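Local coordinates for DNA repair protein RecO (Deinococcus radiodurans, PDB 1U5K) that probably takes part in DNA repair and in homologous recombination by the RecF pathway, and carries a bound zinc ion, at residues T26-P30 with Q31-K35; Y138-L141 with G142-G145; P181-P184 with A185-D188; K220-T223 with V224-G228. All blocks are in the same frame, centred on the assembly; numbering follows the deposited sequence.

Contact 1: residues T26-P30 with Q31-K35; sequences TLLTP and QGKLK
Leu27 and Leu34 face each other as a hydrogen-bonded antiparallel pair. Leu27 N donates to Leu34 O at 2.7 Å, and Leu34 N returns a bond to Leu27 O at 2.9 Å. Thr29 and Gly32 form the next such pair and close a beta hairpin through a type I turn, with Pro30 and Gln31 at its corners. There Gly32 N reaches Thr29 O at 3.0 Å. The hairpin joins strands 23-29 and 32-38 in the N-terminal region, which belongs to the OB fold.

Thr29 OG1 donates to Gly32 O at 2.7 Å, in the carbonyl plane and on a lone pair. Its chi1 of 84° sets the hydroxyl between the backbone N and the carbonyl carbon, facing the turn. Gln31 N gives the same hydroxyl a weak bond. Gly32 O also accepts from Thr29 N, so two donors of one residue grip it. A valine here would probably leave Gly32 O with the backbone N-H as its one donor from this position, and Gln31 N without its weak acceptor.

On one face, Leu28 CD2 rests on Lys33 CG at 3.6 Å, the two side chains running alongside. Lys33 NZ goes on to a salt bridge with Asp100 and a hydrogen bond to Phe103 O. On the other face Leu27 CD1 approaches Leu34 CD2. The chemistry implies a turn held by its own polar atoms.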
loop_
_atom_site.group_PDB
_atom_site.type_symbol
_atom_site.label_atom_id
_atom_site.label_comp_id
_atom_site.label_asym_id
_atom_site.label_seq_id
_atom_site.Cartn_x
_atom_site.Cartn_y
_atom_site.Cartn_z
ATOM N N THR A 26 2.549 -13.716 9.196
ATOM C CA THR A 26 2.525 -12.909 10.393
ATOM C C THR A 26 1.272 -13.287 11.173
ATOM O O THR A 26 0.192 -13.425 10.605
ATOM C CB THR A 26 2.568 -11.442 10.015
ATOM O OG1 THR A 26 3.820 -11.164 9.386
ATOM C CG2 THR A 26 2.589 -10.564 11.253
ATOM N N LEU A 27 1.434 -13.440 12.479
ATOM C CA LEU A 27 0.326 -13.746 13.358
ATOM C C LEU A 27 0.202 -12.686 14.435
ATOM O O LEU A 27 1.182 -12.156 14.964
ATOM C CB LEU A 27 0.505 -15.099 14.035
ATOM C CG LEU A 27 0.839 -16.386 13.284
ATOM C CD1 LEU A 27 0.644 -17.496 14.301
ATOM C CD2 LEU A 27 -0.046 -16.624 12.127
ATOM N N LEU A 28 -1.041 -12.386 14.781
ATOM C CA LEU A 28 -1.297 -11.688 16.026
ATOM C C LEU A 28 -1.691 -12.722 17.074
ATOM O O LEU A 28 -2.563 -13.551 16.835
ATOM C CB LEU A 28 -2.358 -10.617 15.813
ATOM C CG LEU A 28 -1.989 -9.529 14.812
ATOM C CD1 LEU A 28 -3.161 -8.587 14.765
ATOM C CD2 LEU A 28 -0.680 -8.837 15.139
ATOM N N THR A 29 -1.025 -12.652 18.220
ATOM C CA THR A 29 -1.177 -13.566 19.350
ATOM C C THR A 29 -1.279 -12.843 20.690
ATOM O O THR A 29 -0.837 -11.698 20.795
ATOM C CB THR A 29 0.000 -14.561 19.449
ATOM O OG1 THR A 29 1.120 -13.990 20.148
ATOM C CG2 THR A 29 0.496 -14.939 18.071
ATOM N N PRO A 30 -1.798 -13.526 21.711
ATOM C CA PRO A 30 -1.897 -12.918 23.039
ATOM C C PRO A 30 -0.550 -12.539 23.643
ATOM O O PRO A 30 -0.529 -11.663 24.505
ATOM C CB PRO A 30 -2.667 -13.953 23.870
ATOM C CG PRO A 30 -2.557 -15.228 23.158
ATOM C CD PRO A 30 -2.354 -14.890 21.695
ATOM N N GLN A 31 0.543 -13.098 23.127
ATOM C CA GLN A 31 1.876 -12.714 23.567
ATOM C C GLN A 31 2.639 -11.787 22.625
ATOM O O GLN A 31 3.834 -11.578 22.796
ATOM C CB GLN A 31 2.723 -13.968 23.793
ATOM C CG GLN A 31 2.035 -15.024 24.649
ATOM C CD GLN A 31 2.960 -16.207 24.942
ATOM O OE1 GLN A 31 2.792 -17.321 24.433
ATOM N NE2 GLN A 31 3.955 -15.950 25.771
ATOM N N GLY A 32 1.966 -11.215 21.632
ATOM C CA GLY A 32 2.603 -10.263 20.746
ATOM C C GLY A 32 2.481 -10.678 19.292
ATOM O O GLY A 32 1.890 -11.700 18.953
ATOM N N LYS A 33 3.046 -9.843 18.431
ATOM C CA LYS A 33 3.121 -10.146 17.012
ATOM C C LYS A 33 4.174 -11.222 16.783
ATOM O O LYS A 33 5.215 -11.160 17.429
ATOM C CB LYS A 33 3.556 -8.900 16.254
ATOM C CG LYS A 33 2.581 -7.734 16.144
ATOM C CD LYS A 33 3.267 -6.699 15.245
ATOM C CE LYS A 33 2.796 -5.289 15.463
ATOM N NZ LYS A 33 2.951 -4.432 14.242
ATOM N N LEU A 34 3.953 -12.120 15.823
ATOM C CA LEU A 34 4.865 -13.205 15.497
ATOM C C LEU A 34 4.982 -13.343 13.982
ATOM O O LEU A 34 3.975 -13.459 13.297
ATOM C CB LEU A 34 4.362 -14.529 16.085
ATOM C CG LEU A 34 5.093 -15.833 15.751
ATOM C CD1 LEU A 34 6.544 -15.793 16.197
ATOM C CD2 LEU A 34 4.365 -16.999 16.394
ATOM N N LYS A 35 6.211 -13.309 13.477
ATOM C CA LYS A 35 6.542 -13.623 12.093
ATOM C C LYS A 35 7.287 -14.952 12.052
ATOM O O LYS A 35 8.182 -15.195 12.855
ATOM C CB LYS A 35 7.377 -12.501 11.475
ATOM C CG LYS A 35 7.497 -12.572 9.955
ATOM C CD LYS A 35 7.799 -11.214 9.325
ATOM C CE LYS A 35 8.275 -11.345 7.883
ATOM N NZ LYS A 35 8.954 -10.135 7.333
#

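Contact 2: residues Y138-L141 with G142-G145; sequences YKLL and GLAG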
loop_
_atom_site.group_PDB
_atom_site.type_symbol
_atom_site.label_atom_id
_atom_site.label_comp_id
_atom_site.label_asym_id
_atom_site.label_seq_id
_atom_site.Cartn_x
_atom_site.Cartn_y
_atom_site.Cartn_z
ATOM N N TYR A 138 -11.440 2.145 16.387
ATOM C CA TYR A 138 -11.348 3.214 17.380
ATOM C C TYR A 138 -11.053 2.676 18.780
ATOM O O TYR A 138 -10.212 3.212 19.512
ATOM C CB TYR A 138 -12.600 4.101 17.375
ATOM C CG TYR A 138 -12.593 5.246 16.405
ATOM C CD1 TYR A 138 -12.912 5.043 15.073
ATOM C CD2 TYR A 138 -12.246 6.546 16.807
ATOM C CE1 TYR A 138 -12.884 6.096 14.185
ATOM C CE2 TYR A 138 -12.261 7.614 15.928
ATOM C CZ TYR A 138 -12.575 7.380 14.603
ATOM O OH TYR A 138 -12.609 8.389 13.667
ATOM N N LYS A 139 -11.685 1.561 19.124
ATOM C CA LYS A 139 -11.407 0.916 20.392
ATOM C C LYS A 139 -9.956 0.504 20.553
ATOM O O LYS A 139 -9.389 0.663 21.628
ATOM C CB LYS A 139 -12.317 -0.287 20.644
ATOM C CG LYS A 139 -12.327 -0.729 22.091
ATOM C CD LYS A 139 -13.302 0.034 22.979
ATOM C CE LYS A 139 -13.192 -0.449 24.421
ATOM N NZ LYS A 139 -13.709 0.522 25.405
ATOM N N LEU A 140 -9.350 -0.013 19.489
ATOM C CA LEU A 140 -7.953 -0.410 19.554
ATOM C C LEU A 140 -7.031 0.783 19.804
ATOM O O LEU A 140 -5.944 0.599 20.325
ATOM C CB LEU A 140 -7.512 -1.148 18.290
ATOM C CG LEU A 140 -8.043 -2.561 18.089
ATOM C CD1 LEU A 140 -8.091 -3.028 16.627
ATOM C CD2 LEU A 140 -7.298 -3.548 18.967
ATOM N N LEU A 141 -7.409 1.999 19.423
ATOM C CA LEU A 141 -6.620 3.171 19.776
ATOM C C LEU A 141 -6.308 3.286 21.265
ATOM O O LEU A 141 -5.224 3.749 21.644
ATOM C CB LEU A 141 -7.290 4.464 19.309
ATOM C CG LEU A 141 -7.685 4.609 17.836
ATOM C CD1 LEU A 141 -8.450 5.904 17.585
ATOM C CD2 LEU A 141 -6.425 4.599 17.017
ATOM N N GLY A 142 -7.253 2.885 22.108
ATOM C CA GLY A 142 -7.057 2.889 23.544
ATOM C C GLY A 142 -6.032 1.910 24.076
ATOM O O GLY A 142 -5.612 2.048 25.222
ATOM N N LEU A 143 -5.631 0.919 23.283
ATOM C CA LEU A 143 -4.681 -0.066 23.766
ATOM C C LEU A 143 -3.275 0.123 23.210
ATOM O O LEU A 143 -2.342 -0.581 23.571
ATOM C CB LEU A 143 -5.172 -1.460 23.410
ATOM C CG LEU A 143 -6.540 -1.844 23.959
ATOM C CD1 LEU A 143 -6.976 -3.178 23.367
ATOM C CD2 LEU A 143 -6.519 -1.894 25.467
ATOM N N ALA A 144 -3.123 1.106 22.332
ATOM C CA ALA A 144 -1.911 1.259 21.560
ATOM C C ALA A 144 -1.152 2.456 22.113
ATOM O O ALA A 144 -1.565 3.042 23.114
ATOM C CB ALA A 144 -2.287 1.401 20.083
ATOM N N GLY A 145 -0.075 2.822 21.426
ATOM C CA GLY A 145 0.850 3.888 21.797
ATOM C C GLY A 145 0.464 5.336 21.526
ATOM O O GLY A 145 1.034 6.260 22.119
HETATM O O HOH W 1 -3.874 4.572 23.966
#
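Gly142 N donates to Lys139 O at 3.1 Å, and Leu143 N donates to Leu140 O at 3.0 Å. Both bonds span three residues. In each the donor stands well above the carbonyl plane, 54° out of it for Gly142 N and 60° for Leu143 N, so neither uses a lone pair direction. Ala144 N reaches Leu141 O at 3.4 Å, a weak bond. A water lies 2.8 Å from Leu141 O and 2.9 Å from Ala144 O. It is placed to donate to either, but its two protons cannot serve every acceptor near it.

Such successive bonds from residue i+3 to residue i make 3-10-like turns, and they carry the chain out of helix 129-141 of the C-terminal region. Gly142 brings no side chain to the bend.

The side chains add little across the bend itself. Leu140 CD2 meets Leu143 CD1 at 4.4 Å, and Ala144 CB sits 3.8 Å from Leu140 O. The polar ends find their partners elsewhere. Lys139 NZ bonds to the carbonyls of Val194 and Arg196, while Tyr138 OH bonds to Leu214 O. Phe103 lies against Leu140, Leu143 and Ala144 together. The Leu141 side chain packs on Leu102 of helix 86-102 and on Leu218 of helix 211-225.

Contact 3: residues P181-P184 with A185-D188; sequences PYPP and AVLD
Tyr182 and Val186 make the apolar centre, at the N-terminal end of helix 184-192, where Pro183 is the N-cap. Val186 CG1 lies 3.5 Å from Tyr182 CD2 and also touches CG and CB of that tyrosine. The two side chains cross at about a right angle. Val186 CG1 is anti to its own backbone N, chi1 168°, and this turns it to the tyrosine while CG2 goes to the proline ring. Tyr182 CB meets Leu187 CG at 4.0 Å, so the start of the tyrosine side chain touches two successive helix residues.

Next outward is the ring of Pro183. Its CG lies 3.9 Å from Val186 CG2, and the two side chains meet at a slant. An alanine at Pro183 would probably open a gap beside Val186 CG2 and leave the backbone before the helix freer to turn. Around this group, Ala217 of helix 211-225 lies against Tyr182, and Leu214 against Val186.

The polar edge is the first turn of the helix. Leu187 N donates to Pro183 O at 3.0 Å, and Asp188 N donates to Pro184 O at 3.0 Å. These two proline carbonyls are the first acceptors of the helix. The carboxylate of Asp188 leads away from the proline segment to a salt bridge with Arg196. Asp188 CB stays close to the turn, 3.4 Å from Pro184 O.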
loop_
_atom_site.group_PDB
_atom_site.type_symbol
_atom_site.label_atom_id
_atom_site.label_comp_id
_atom_site.label_asym_id
_atom_site.label_seq_id
_atom_site.Cartn_x
_atom_site.Cartn_y
_atom_site.Cartn_z
ATOM N N PRO A 181 -18.892 22.304 12.132
ATOM C CA PRO A 181 -18.785 21.319 13.204
ATOM C C PRO A 181 -19.191 19.921 12.734
ATOM O O PRO A 181 -19.938 19.812 11.766
ATOM C CB PRO A 181 -19.736 21.848 14.275
ATOM C CG PRO A 181 -20.639 22.822 13.611
ATOM C CD PRO A 181 -19.969 23.278 12.368
ATOM N N TYR A 182 -18.623 18.889 13.351
ATOM C CA TYR A 182 -19.136 17.550 13.147
ATOM C C TYR A 182 -20.583 17.515 13.629
ATOM O O TYR A 182 -20.914 18.146 14.633
ATOM C CB TYR A 182 -18.336 16.552 13.969
ATOM C CG TYR A 182 -16.977 16.197 13.425
ATOM C CD1 TYR A 182 -15.845 16.341 14.209
ATOM C CD2 TYR A 182 -16.822 15.686 12.144
ATOM C CE1 TYR A 182 -14.600 16.002 13.711
ATOM C CE2 TYR A 182 -15.588 15.287 11.666
ATOM C CZ TYR A 182 -14.468 15.442 12.457
ATOM O OH TYR A 182 -13.210 15.096 11.995
ATOM N N PRO A 183 -21.438 16.760 12.946
ATOM C CA PRO A 183 -22.805 16.570 13.436
ATOM C C PRO A 183 -22.807 15.787 14.735
ATOM O O PRO A 183 -21.818 15.133 15.096
ATOM C CB PRO A 183 -23.510 15.819 12.303
ATOM C CG PRO A 183 -22.452 15.234 11.472
ATOM C CD PRO A 183 -21.190 16.031 11.693
ATOM N N PRO A 184 -23.902 15.920 15.474
ATOM C CA PRO A 184 -23.967 15.400 16.844
ATOM C C PRO A 184 -23.637 13.914 17.026
ATOM O O PRO A 184 -23.026 13.553 18.031
ATOM C CB PRO A 184 -25.411 15.689 17.281
ATOM C CG PRO A 184 -25.982 16.635 16.288
ATOM C CD PRO A 184 -25.119 16.644 15.066
ATOM N N ALA A 185 -24.081 13.030 16.139
ATOM C CA ALA A 185 -23.820 11.603 16.335
ATOM C C ALA A 185 -22.338 11.317 16.062
ATOM O O ALA A 185 -21.740 10.450 16.699
ATOM C CB ALA A 185 -24.706 10.763 15.417
ATOM N N VAL A 186 -21.743 12.037 15.118
ATOM C CA VAL A 186 -20.308 11.917 14.869
ATOM C C VAL A 186 -19.493 12.350 16.077
ATOM O O VAL A 186 -18.617 11.631 16.555
ATOM C CB VAL A 186 -19.938 12.672 13.595
ATOM C CG1 VAL A 186 -18.438 12.831 13.446
ATOM C CG2 VAL A 186 -20.574 11.990 12.395
ATOM N N LEU A 187 -19.857 13.488 16.655
ATOM C CA LEU A 187 -19.179 14.016 17.824
ATOM C C LEU A 187 -19.279 13.059 18.991
ATOM O O LEU A 187 -18.326 12.840 19.736
ATOM C CB LEU A 187 -19.769 15.352 18.285
ATOM C CG LEU A 187 -19.026 16.624 17.903
ATOM C CD1 LEU A 187 -19.770 17.812 18.537
ATOM C CD2 LEU A 187 -17.561 16.534 18.299
ATOM N N ASP A 188 -20.468 12.491 19.145
ATOM C CA ASP A 188 -20.679 11.599 20.266
ATOM C C ASP A 188 -19.811 10.350 20.140
ATOM O O ASP A 188 -19.227 9.856 21.110
ATOM C CB ASP A 188 -22.169 11.279 20.369
ATOM C CG ASP A 188 -22.430 10.089 21.228
ATOM O OD1 ASP A 188 -22.669 9.035 20.607
ATOM O OD2 ASP A 188 -22.348 10.090 22.468
#

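Contact 4: residues K220-T223 with V224-G228; sequences KFVT and VQVGG
Val226 N donates to Val222 O at 2.8 Å, the last of three alpha-helical bonds at the C-terminal end of helix 211-225. Before it come Val224 N to Lys220 O and Gln225 N to Phe221 O, each 2.9 Å long. Val226 still gives its N-H to the helix but has left helical backbone angles, so the chain departs here towards Gly227 and Gly228. Val226 O accepts from His230 NE2, which ties the departing chain to the loop beyond.

Phe221 and Gln225 carry the main side-chain contact. Gln225 CG lies over one face of the ring, 3.7 Å from its centroid, as a CH-pi contact. The glutamine chain bends at chi2, -86°, which brings the amide back beside the ring; its plane lies within 4° of the ring plane. Gln225 CD is 3.7 Å from Phe221 CE1. Beyond the ring, Gln225 OE1 accepts from Ile147 N, which fixes the amide and links the helix to the segment after Gly145.

Smaller contacts flank this pair. Thr223 OG1 bonds back to Glu219 O within the helix. Val222 CG1 approaches Val226 CG2 at 4.4 Å. The Lys220 chain, bent at chi2 and chi3, passes obliquely over Val224 and brings its CD to 3.9 Å from Val224 CG2.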
loop_
_atom_site.group_PDB
_atom_site.type_symbol
_atom_site.label_atom_id
_atom_site.label_comp_id
_atom_site.label_asym_id
_atom_site.label_seq_id
_atom_site.Cartn_x
_atom_site.Cartn_y
_atom_site.Cartn_z
ATOM N N LYS A 220 -6.187 10.279 9.518
ATOM C CA LYS A 220 -5.347 11.421 9.826
ATOM C C LYS A 220 -4.666 11.238 11.182
ATOM O O LYS A 220 -3.451 11.393 11.316
ATOM C CB LYS A 220 -6.190 12.705 9.848
ATOM C CG LYS A 220 -5.413 14.003 10.028
ATOM C CD LYS A 220 -4.202 14.146 9.125
ATOM C CE LYS A 220 -4.470 14.406 7.658
ATOM N NZ LYS A 220 -3.167 14.812 7.034
ATOM N N PHE A 221 -5.463 10.920 12.194
ATOM C CA PHE A 221 -4.942 10.715 13.534
ATOM C C PHE A 221 -3.855 9.646 13.568
ATOM O O PHE A 221 -2.783 9.901 14.116
ATOM C CB PHE A 221 -6.083 10.355 14.492
ATOM C CG PHE A 221 -5.650 10.142 15.911
ATOM C CD1 PHE A 221 -5.266 11.202 16.707
ATOM C CD2 PHE A 221 -5.586 8.877 16.445
ATOM C CE1 PHE A 221 -4.892 11.010 18.030
ATOM C CE2 PHE A 221 -5.189 8.677 17.759
ATOM C CZ PHE A 221 -4.844 9.748 18.545
ATOM N N VAL A 222 -4.119 8.468 13.006
ATOM C CA VAL A 222 -3.177 7.357 13.082
ATOM C C VAL A 222 -1.868 7.677 12.345
ATOM O O VAL A 222 -0.781 7.400 12.839
ATOM C CB VAL A 222 -3.803 6.012 12.652
ATOM C CG1 VAL A 222 -2.737 4.945 12.496
ATOM C CG2 VAL A 222 -4.859 5.546 13.648
ATOM N N THR A 223 -1.981 8.256 11.162
ATOM C CA THR A 223 -0.863 8.631 10.320
ATOM C C THR A 223 -0.046 9.734 10.985
ATOM O O THR A 223 1.167 9.702 10.872
ATOM C CB THR A 223 -1.373 9.085 8.937
ATOM O OG1 THR A 223 -1.886 7.944 8.225
ATOM C CG2 THR A 223 -0.192 9.470 8.050
ATOM N N VAL A 224 -0.660 10.697 11.669
ATOM C CA VAL A 224 0.119 11.704 12.384
ATOM C C VAL A 224 0.783 11.112 13.627
ATOM O O VAL A 224 1.931 11.422 13.908
ATOM C CB VAL A 224 -0.711 12.945 12.724
ATOM C CG1 VAL A 224 0.030 13.883 13.688
ATOM C CG2 VAL A 224 -1.093 13.636 11.438
ATOM N N GLN A 225 0.097 10.249 14.366
ATOM C CA GLN A 225 0.579 9.769 15.649
ATOM C C GLN A 225 1.585 8.626 15.520
ATOM O O GLN A 225 2.475 8.496 16.358
ATOM C CB GLN A 225 -0.578 9.267 16.509
ATOM C CG GLN A 225 -1.591 10.309 16.985
ATOM C CD GLN A 225 -1.153 10.972 18.269
ATOM O OE1 GLN A 225 -0.838 10.283 19.244
ATOM N NE2 GLN A 225 -1.111 12.304 18.264
ATOM N N VAL A 226 1.434 7.780 14.505
ATOM C CA VAL A 226 2.205 6.540 14.432
ATOM C C VAL A 226 3.074 6.615 13.193
ATOM O O VAL A 226 2.566 6.932 12.125
ATOM C CB VAL A 226 1.325 5.288 14.302
ATOM C CG1 VAL A 226 2.147 4.020 14.157
ATOM C CG2 VAL A 226 0.414 5.178 15.488
ATOM N N GLY A 227 4.367 6.337 13.319
ATOM C CA GLY A 227 5.184 6.167 12.128
ATOM C C GLY A 227 4.783 5.042 11.185
ATOM O O GLY A 227 4.242 4.020 11.593
ATOM N N GLY A 228 5.121 5.176 9.906
ATOM C CA GLY A 228 4.962 4.097 8.944
ATOM C C GLY A 228 4.359 4.557 7.625
ATOM O O GLY A 228 4.123 5.746 7.430
#

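The four contacts follow one another along the chain, and none nests in or crosses another. Contact 1 closes a hairpin in the N-terminal OB region. Contact 2 ends helix 129-141 and leads towards the zinc-binding part. Contact 3 starts helix 184-192 after the zinc-binding cysteines in the chain, with the Leu187 side chain about 13 Å from the zinc ion. Contact 4 ends helix 211-225. Contacts 2 and 4 touch: Leu141 CD2 packs on Val222 CG2 at 3.8 Å, which joins two helix ends. Contacts 1 and 3 lie on opposite sides of the chain's centre, their centres about 36 Å apart.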